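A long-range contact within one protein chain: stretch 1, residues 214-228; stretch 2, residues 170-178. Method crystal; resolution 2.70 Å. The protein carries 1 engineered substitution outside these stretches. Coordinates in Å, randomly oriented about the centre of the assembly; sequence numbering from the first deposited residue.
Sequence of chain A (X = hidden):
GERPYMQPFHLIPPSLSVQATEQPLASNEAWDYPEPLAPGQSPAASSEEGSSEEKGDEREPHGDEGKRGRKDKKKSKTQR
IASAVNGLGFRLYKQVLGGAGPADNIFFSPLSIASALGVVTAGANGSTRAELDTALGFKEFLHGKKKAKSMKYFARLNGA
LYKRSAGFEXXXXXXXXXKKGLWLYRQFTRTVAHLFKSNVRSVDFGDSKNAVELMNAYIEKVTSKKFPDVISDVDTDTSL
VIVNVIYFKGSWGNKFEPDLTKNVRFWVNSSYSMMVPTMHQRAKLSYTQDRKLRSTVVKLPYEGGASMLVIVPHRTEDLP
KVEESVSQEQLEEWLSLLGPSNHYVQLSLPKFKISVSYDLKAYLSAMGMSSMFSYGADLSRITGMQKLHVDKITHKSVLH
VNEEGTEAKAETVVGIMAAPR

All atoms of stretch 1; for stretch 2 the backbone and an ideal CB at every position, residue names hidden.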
ATOM      1  N   LEU A 214      23.483   5.501  -8.076  1.00 52.97           N
ATOM      2  CA  LEU A 214      22.961   6.720  -8.684  1.00 52.65           C
ATOM      3  C   LEU A 214      21.463   6.747  -8.529  1.00 50.83           C
ATOM      4  O   LEU A 214      20.906   7.750  -8.063  1.00 53.57           O
ATOM      5  CB  LEU A 214      23.343   6.834 -10.168  1.00 53.18           C
ATOM      6  CG  LEU A 214      24.822   7.161 -10.497  1.00 54.53           C
ATOM      7  CD1 LEU A 214      25.206   6.814 -11.918  1.00 53.92           C
ATOM      8  CD2 LEU A 214      25.148   8.610 -10.247  1.00 56.70           C
ATOM      9  N   MET A 215      20.805   5.652  -8.865  1.00 48.44           N
ATOM     10  CA  MET A 215      19.364   5.613  -8.737  1.00 47.84           C
ATOM     11  C   MET A 215      18.919   5.878  -7.287  1.00 49.55           C
ATOM     12  O   MET A 215      18.072   6.753  -7.043  1.00 51.93           O
ATOM     13  CB  MET A 215      18.830   4.317  -9.238  1.00 48.29           C
ATOM     14  CG  MET A 215      18.939   4.145 -10.752  1.00 50.72           C
ATOM     15  SD  MET A 215      18.735   2.406 -11.234  1.00 53.75           S
ATOM     16  CE  MET A 215      17.015   2.344 -11.541  1.00 50.69           C
ATOM     17  N   ASN A 216      19.536   5.178  -6.330  1.00 48.40           N
ATOM     18  CA  ASN A 216      19.215   5.333  -4.922  1.00 45.88           C
ATOM     19  C   ASN A 216      19.497   6.706  -4.424  1.00 47.46           C
ATOM     20  O   ASN A 216      18.702   7.248  -3.678  1.00 49.05           O
ATOM     21  CB  ASN A 216      19.929   4.325  -4.055  1.00 44.39           C
ATOM     22  CG  ASN A 216      19.332   2.947  -4.169  1.00 44.95           C
ATOM     23  OD1 ASN A 216      18.111   2.782  -4.208  1.00 45.89           O
ATOM     24  ND2 ASN A 216      20.187   1.936  -4.249  1.00 46.36           N
ATOM     25  N   ALA A 217      20.603   7.283  -4.840  1.00 50.79           N
ATOM     26  CA  ALA A 217      20.945   8.665  -4.458  1.00 51.99           C
ATOM     27  C   ALA A 217      19.889   9.651  -4.976  1.00 53.67           C
ATOM     28  O   ALA A 217      19.519  10.564  -4.261  1.00 53.57           O
ATOM     29  CB  ALA A 217      22.318   9.034  -5.015  1.00 53.38           C
ATOM     30  N   TYR A 218      19.398   9.463  -6.207  1.00 57.29           N
ATOM     31  CA  TYR A 218      18.323  10.312  -6.724  1.00 60.63           C
ATOM     32  C   TYR A 218      17.050  10.168  -5.926  1.00 57.96           C
ATOM     33  O   TYR A 218      16.380  11.157  -5.650  1.00 57.60           O
ATOM     34  CB  TYR A 218      18.003   9.994  -8.179  1.00 65.67           C
ATOM     35  CG  TYR A 218      17.026  10.998  -8.804  1.00 72.36           C
ATOM     36  CD1 TYR A 218      17.488  12.158  -9.463  1.00 77.60           C
ATOM     37  CD2 TYR A 218      15.651  10.789  -8.747  1.00 70.35           C
ATOM     38  CE1 TYR A 218      16.599  13.046 -10.059  1.00 78.28           C
ATOM     39  CE2 TYR A 218      14.778  11.677  -9.321  1.00 71.72           C
ATOM     40  CZ  TYR A 218      15.245  12.800  -9.962  1.00 74.05           C
ATOM     41  OH  TYR A 218      14.335  13.660 -10.510  1.00 77.62           O
ATOM     42  N   ILE A 219      16.705   8.929  -5.581  1.00 56.94           N
ATOM     43  CA  ILE A 219      15.476   8.674  -4.854  1.00 56.44           C
ATOM     44  C   ILE A 219      15.553   9.341  -3.489  1.00 61.05           C
ATOM     45  O   ILE A 219      14.606  10.009  -3.054  1.00 60.61           O
ATOM     46  CB  ILE A 219      15.179   7.180  -4.759  1.00 52.65           C
ATOM     47  CG1 ILE A 219      14.784   6.687  -6.120  1.00 51.17           C
ATOM     48  CG2 ILE A 219      14.057   6.889  -3.785  1.00 50.66           C
ATOM     49  CD1 ILE A 219      14.841   5.192  -6.241  1.00 52.30           C
ATOM     50  N   GLU A 220      16.692   9.168  -2.837  1.00 63.70           N
ATOM     51  CA  GLU A 220      16.915   9.732  -1.519  1.00 69.17           C
ATOM     52  C   GLU A 220      16.870  11.255  -1.529  1.00 69.86           C
ATOM     53  O   GLU A 220      16.288  11.842  -0.639  1.00 71.13           O
ATOM     54  CB  GLU A 220      18.254   9.255  -0.976  1.00 77.44           C
ATOM     55  CG  GLU A 220      18.425   9.506   0.502  1.00 85.91           C
ATOM     56  CD  GLU A 220      19.734   8.982   1.046  1.00 94.20           C
ATOM     57  OE1 GLU A 220      19.998   7.772   0.847  1.00 98.54           O
ATOM     58  OE2 GLU A 220      20.482   9.782   1.673  1.00103.09           O
ATOM     59  N   LYS A 221      17.497  11.876  -2.520  1.00 74.33           N
ATOM     60  CA  LYS A 221      17.477  13.334  -2.680  1.00 79.88           C
ATOM     61  C   LYS A 221      16.053  13.840  -2.688  1.00 74.41           C
ATOM     62  O   LYS A 221      15.685  14.711  -1.912  1.00 77.37           O
ATOM     63  CB  LYS A 221      18.250  13.762  -3.975  1.00 88.86           C
ATOM     64  CG  LYS A 221      19.770  13.816  -3.807  1.00 96.49           C
ATOM     65  CD  LYS A 221      20.427  13.931  -5.179  1.00101.23           C
ATOM     66  CE  LYS A 221      21.940  14.072  -5.080  1.00106.67           C
ATOM     67  NZ  LYS A 221      22.493  14.898  -6.202  1.00111.19           N
ATOM     68  N   VAL A 222      15.225  13.199  -3.472  1.00 74.14           N
ATOM     69  CA  VAL A 222      13.844  13.630  -3.651  1.00 75.15           C
ATOM     70  C   VAL A 222      12.830  13.204  -2.528  1.00 72.82           C
ATOM     71  O   VAL A 222      11.651  13.441  -2.642  1.00 73.42           O
ATOM     72  CB  VAL A 222      13.368  13.150  -5.045  1.00 77.88           C
ATOM     73  CG1 VAL A 222      11.961  13.615  -5.346  1.00 79.26           C
ATOM     74  CG2 VAL A 222      14.288  13.706  -6.140  1.00 80.38           C
ATOM     75  N   THR A 223      13.258  12.574  -1.444  1.00 71.44           N
ATOM     76  CA  THR A 223      12.325  12.029  -0.443  1.00 69.12           C
ATOM     77  C   THR A 223      12.887  12.257   0.982  1.00 77.12           C
ATOM     78  O   THR A 223      12.666  11.467   1.908  1.00 70.64           O
ATOM     79  CB  THR A 223      12.090  10.522  -0.746  1.00 68.51           C
ATOM     80  OG1 THR A 223      13.320   9.773  -0.640  1.00 73.94           O
ATOM     81  CG2 THR A 223      11.542  10.300  -2.144  1.00 64.52           C
ATOM     82  N   SER A 224      13.606  13.382   1.135  1.00 91.62           N
ATOM     83  CA  SER A 224      14.483  13.714   2.291  1.00 97.90           C
ATOM     84  C   SER A 224      14.921  12.496   3.098  1.00104.68           C
ATOM     85  O   SER A 224      14.474  12.304   4.234  1.00116.86           O
ATOM     86  CB  SER A 224      13.823  14.755   3.207  1.00 97.70           C
ATOM     87  OG  SER A 224      13.745  15.995   2.552  1.00 97.97           O
ATOM     88  N   LYS A 225      15.745  11.652   2.482  1.00 97.97           N
ATOM     89  CA  LYS A 225      16.394  10.528   3.172  1.00 97.17           C
ATOM     90  C   LYS A 225      15.477   9.511   3.871  1.00 91.45           C
ATOM     91  O   LYS A 225      15.945   8.719   4.690  1.00 90.34           O
ATOM     92  CB  LYS A 225      17.463  11.042   4.159  1.00102.39           C
ATOM     93  CG  LYS A 225      18.496  12.002   3.549  1.00109.28           C
ATOM     94  CD  LYS A 225      19.760  12.135   4.404  1.00112.96           C
ATOM     95  CE  LYS A 225      20.837  12.955   3.709  1.00114.16           C
ATOM     96  NZ  LYS A 225      22.123  12.928   4.464  1.00117.97           N
ATOM     97  N   LYS A 226      14.195   9.494   3.526  1.00 86.40           N
ATOM     98  CA  LYS A 226      13.301   8.465   4.060  1.00 83.62           C
ATOM     99  C   LYS A 226      13.479   7.163   3.286  1.00 73.34           C
ATOM    100  O   LYS A 226      13.287   6.082   3.814  1.00 67.80           O
ATOM    101  CB  LYS A 226      11.848   8.921   3.968  1.00 91.00           C
ATOM    102  CG  LYS A 226      11.476  10.031   4.945  1.00 98.00           C
ATOM    103  CD  LYS A 226      11.652   9.523   6.391  1.00105.46           C
ATOM    104  CE  LYS A 226      10.862  10.331   7.417  1.00114.17           C
ATOM    105  NZ  LYS A 226      11.393  11.711   7.652  1.00118.60           N
ATOM    106  N   PHE A 227      13.834   7.291   2.017  1.00 68.33           N
ATOM    107  CA  PHE A 227      14.002   6.163   1.148  1.00 64.90           C
ATOM    108  C   PHE A 227      15.415   6.133   0.552  1.00 70.43           C
ATOM    109  O   PHE A 227      15.670   6.694  -0.521  1.00 71.69           O
ATOM    110  CB  PHE A 227      12.960   6.250   0.039  1.00 60.59           C
ATOM    111  CG  PHE A 227      11.557   6.131   0.515  1.00 54.92           C
ATOM    112  CD1 PHE A 227      10.860   7.231   0.900  1.00 53.97           C
ATOM    113  CD2 PHE A 227      10.947   4.897   0.582  1.00 52.87           C
ATOM    114  CE1 PHE A 227       9.578   7.116   1.338  1.00 54.29           C
ATOM    115  CE2 PHE A 227       9.665   4.770   1.025  1.00 52.31           C
ATOM    116  CZ  PHE A 227       8.971   5.882   1.396  1.00 52.32           C
ATOM    117  N   PRO A 228      16.358   5.500   1.268  1.00 77.94           N
ATOM    118  CA  PRO A 228      17.640   5.127   0.659  1.00 77.28           C
ATOM    119  C   PRO A 228      17.445   3.708   0.156  1.00 76.28           C
ATOM    120  O   PRO A 228      16.357   3.136   0.384  1.00 76.75           O
ATOM    121  CB  PRO A 228      18.569   5.147   1.856  1.00 76.01           C
ATOM    122  CG  PRO A 228      17.703   4.667   2.991  1.00 74.28           C
ATOM    123  CD  PRO A 228      16.292   5.075   2.688  1.00 74.76           C
ATOM    124  N   UNK A 170       1.366  12.807   4.336  1.00 45.21           N
ATOM    125  CA  UNK A 170       1.285  11.784   3.295  1.00 45.08           C
ATOM    126  C   UNK A 170       1.942  12.309   2.042  1.00 47.14           C
ATOM    127  O   UNK A 170       1.543  13.338   1.521  1.00 54.16           O
ATOM    128  CB  UNK A 170      -0.165  11.381   3.018  1.00 45.08           C
ATOM    129  N   UNK A 171       2.943  11.600   1.548  1.00 47.55           N
ATOM    130  CA  UNK A 171       3.797  12.072   0.469  1.00 48.94           C
ATOM    131  C   UNK A 171       3.963  10.874  -0.460  1.00 47.18           C
ATOM    132  O   UNK A 171       4.131   9.756  -0.001  1.00 42.25           O
ATOM    133  CB  UNK A 171       5.138  12.605   0.976  1.00 48.94           C
ATOM    134  N   UNK A 172       3.934  11.131  -1.758  1.00 48.23           N
ATOM    135  CA  UNK A 172       4.070  10.126  -2.786  1.00 49.23           C
ATOM    136  C   UNK A 172       4.906  10.643  -3.946  1.00 52.12           C
ATOM    137  O   UNK A 172       4.741  11.792  -4.387  1.00 60.10           O
ATOM    138  CB  UNK A 172       2.692   9.680  -3.278  1.00 49.23           C
ATOM    139  N   UNK A 173       5.792   9.799  -4.461  1.00 49.89           N
ATOM    140  CA  UNK A 173       6.717  10.192  -5.494  1.00 48.51           C
ATOM    141  C   UNK A 173       6.825   9.049  -6.471  1.00 44.41           C
ATOM    142  O   UNK A 173       7.110   7.939  -6.081  1.00 42.47           O
ATOM    143  CB  UNK A 173       8.083  10.568  -4.917  1.00 48.51           C
ATOM    144  N   UNK A 174       6.587   9.327  -7.742  1.00 42.70           N
ATOM    145  CA  UNK A 174       7.001   8.451  -8.827  1.00 41.18           C
ATOM    146  C   UNK A 174       8.311   8.894  -9.460  1.00 40.48           C
ATOM    147  O   UNK A 174       8.568  10.076  -9.638  1.00 40.01           O
ATOM    148  CB  UNK A 174       5.907   8.388  -9.894  1.00 41.18           C
ATOM    149  N   UNK A 175       9.128   7.919  -9.827  1.00 41.59           N
ATOM    150  CA  UNK A 175      10.396   8.165 -10.514  1.00 44.01           C
ATOM    151  C   UNK A 175      10.561   7.124 -11.576  1.00 41.86           C
ATOM    152  O   UNK A 175      10.208   5.965 -11.342  1.00 43.96           O
ATOM    153  CB  UNK A 175      11.583   8.149  -9.548  1.00 44.01           C
ATOM    154  N   UNK A 176      11.006   7.548 -12.757  1.00 39.89           N
ATOM    155  CA  UNK A 176      11.193   6.656 -13.866  1.00 39.71           C
ATOM    156  C   UNK A 176      12.594   6.805 -14.418  1.00 41.68           C
ATOM    157  O   UNK A 176      13.008   7.867 -14.946  1.00 43.70           O
ATOM    158  CB  UNK A 176      10.148   6.917 -14.953  1.00 39.71           C
ATOM    159  N   UNK A 177      13.340   5.721 -14.335  1.00 41.56           N
ATOM    160  CA  UNK A 177      14.673   5.676 -14.926  1.00 43.51           C
ATOM    161  C   UNK A 177      14.613   4.981 -16.283  1.00 42.83           C
ATOM    162  O   UNK A 177      13.900   3.994 -16.448  1.00 43.21           O
ATOM    163  CB  UNK A 177      15.655   4.960 -13.997  1.00 43.51           C
ATOM    164  N   UNK A 178      15.421   5.440 -17.218  1.00 45.19           N
ATOM    165  CA  UNK A 178      15.454   4.877 -18.568  1.00 46.69           C
ATOM    166  C   UNK A 178      16.890   4.627 -19.044  1.00 48.19           C
ATOM    167  O   UNK A 178      17.812   5.391 -18.718  1.00 43.98           O
ATOM    168  CB  UNK A 178      14.737   5.813 -19.543  1.00 46.69           C
TER

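Stretch 2 is an extended strand running nearly antiparallel to the helix at 214-221. Its side chains alternate, so positions 171, 173, 175 and 177 turn CA-to-CB toward stretch 1, while 170, 172, 174, 176 and 178 have nothing of it within reach.

Position 170 has extended backbone angles and no visible partner, and stretch 1 sets no preference; it is Leu170.

At position 171 CB points toward stretch 1, but no atom lies within 5.5 Å of it. A short side chain would leave the gap open, whereas a long, flexible apolar one could reach the methyl and ring carbons of Thr223 and Phe227. The residue is Met171. Its CE ends 3.9 Å from CB of Thr223 and 4.5 Å from CE1 of Phe227, where it meets the edge of the ring.

Position 172 is out of reach, and its phi/psi of -141/138 would suit almost any residue; it is Gly172.

At position 173 the ideal CB is 4.4 Å from CG2 of Thr223 and 5.0 Å from CG1 of Val222. These methyls favour aliphatic carbon, either a branched residue or the stem of a longer chain. Lys173 supplies such a stem: its CE packs tightly against Val222 CG1 at 3.2 Å, while NZ makes a weak hydrogen bond, 3.3 Å, to the backbone O of position 174.

Position 174 faces no part of stretch 1, and polar or apolar residues are equally plausible. Asn174 hydrogen-bonds through its amide group elsewhere in the structure.

At position 175 the ideal CB sits 4.8 Å from CE2 of Tyr218 and 4.9 Å from CG1 of Ile219. A compact apolar residue fits, and beta-branching suits the strand. Val175 places CG1 3.9 Å from Tyr218 CE2.

Position 176 is again out of reach, and a beta-branched residue is one of many that would do; it is Val176.

Position 177 looks toward Met215, whose CE is 3.8 Å from the ideal CB, with Tyr218 and Ile219 nearby. A large apolar side chain, aromatic or aliphatic, could exploit all three. Phe177 does, and buries the largest area of the contact. Met215 CG lies over its face, 3.7 Å from the ring centroid and almost on the normal, a CH-pi contact, while Met215 CE approaches Phe177 CD2 to 3.3 Å. At the ring edge, Ile219 CD1 is 4.0 Å from Phe177 CE2.

Position 178 has no neighbour in stretch 1, which leaves the choice open; it is Ser178.

Stretch 2, residues 170-178: LMGKNVVFS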
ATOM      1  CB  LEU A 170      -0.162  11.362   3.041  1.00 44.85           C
ATOM      2  CG  LEU A 170      -0.223  10.165   2.065  1.00 45.45           C
ATOM      3  CD1 LEU A 170       0.308   8.861   2.610  1.00 43.99           C
ATOM      4  CD2 LEU A 170      -1.620   9.931   1.532  1.00 46.62           C
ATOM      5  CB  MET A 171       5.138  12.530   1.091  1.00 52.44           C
ATOM      6  CG  MET A 171       6.297  12.938   0.168  1.00 56.32           C
ATOM      7  SD  MET A 171       7.238  11.453  -0.304  1.00 63.11           S
ATOM      8  CE  MET A 171       8.676  11.482   0.769  1.00 64.44           C
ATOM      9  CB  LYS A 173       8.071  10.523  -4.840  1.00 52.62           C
ATOM     10  CG  LYS A 173       9.042  11.304  -5.700  1.00 58.08           C
ATOM     11  CD  LYS A 173       8.726  12.796  -5.809  1.00 62.37           C
ATOM     12  CE  LYS A 173       9.276  13.395  -7.124  1.00 67.13           C
ATOM     13  NZ  LYS A 173       8.434  13.101  -8.339  1.00 68.01           N
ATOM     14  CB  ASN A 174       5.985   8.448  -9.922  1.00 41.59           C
ATOM     15  CG  ASN A 174       4.631   8.094  -9.424  1.00 42.07           C
ATOM     16  OD1 ASN A 174       4.379   6.975  -8.924  1.00 44.06           O
ATOM     17  ND2 ASN A 174       3.718   9.029  -9.587  1.00 43.63           N
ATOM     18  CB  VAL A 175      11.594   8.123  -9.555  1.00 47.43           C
ATOM     19  CG1 VAL A 175      12.870   8.476 -10.299  1.00 52.10           C
ATOM     20  CG2 VAL A 175      11.402   9.150  -8.437  1.00 50.36           C
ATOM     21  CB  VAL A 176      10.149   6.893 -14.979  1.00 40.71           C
ATOM     22  CG1 VAL A 176      10.430   6.003 -16.186  1.00 40.62           C
ATOM     23  CG2 VAL A 176       8.713   6.659 -14.455  1.00 40.57           C
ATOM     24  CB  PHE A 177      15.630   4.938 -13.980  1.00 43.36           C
ATOM     25  CG  PHE A 177      15.725   5.543 -12.630  1.00 41.85           C
ATOM     26  CD1 PHE A 177      16.474   6.695 -12.432  1.00 40.30           C
ATOM     27  CD2 PHE A 177      15.038   4.959 -11.535  1.00 43.12           C
ATOM     28  CE1 PHE A 177      16.597   7.263 -11.178  1.00 41.77           C
ATOM     29  CE2 PHE A 177      15.151   5.534 -10.246  1.00 43.84           C
ATOM     30  CZ  PHE A 177      15.929   6.708 -10.076  1.00 43.45           C
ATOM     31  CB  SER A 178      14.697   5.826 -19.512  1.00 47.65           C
ATOM     32  OG  SER A 178      14.932   5.519 -20.865  1.00 50.99           O
TER
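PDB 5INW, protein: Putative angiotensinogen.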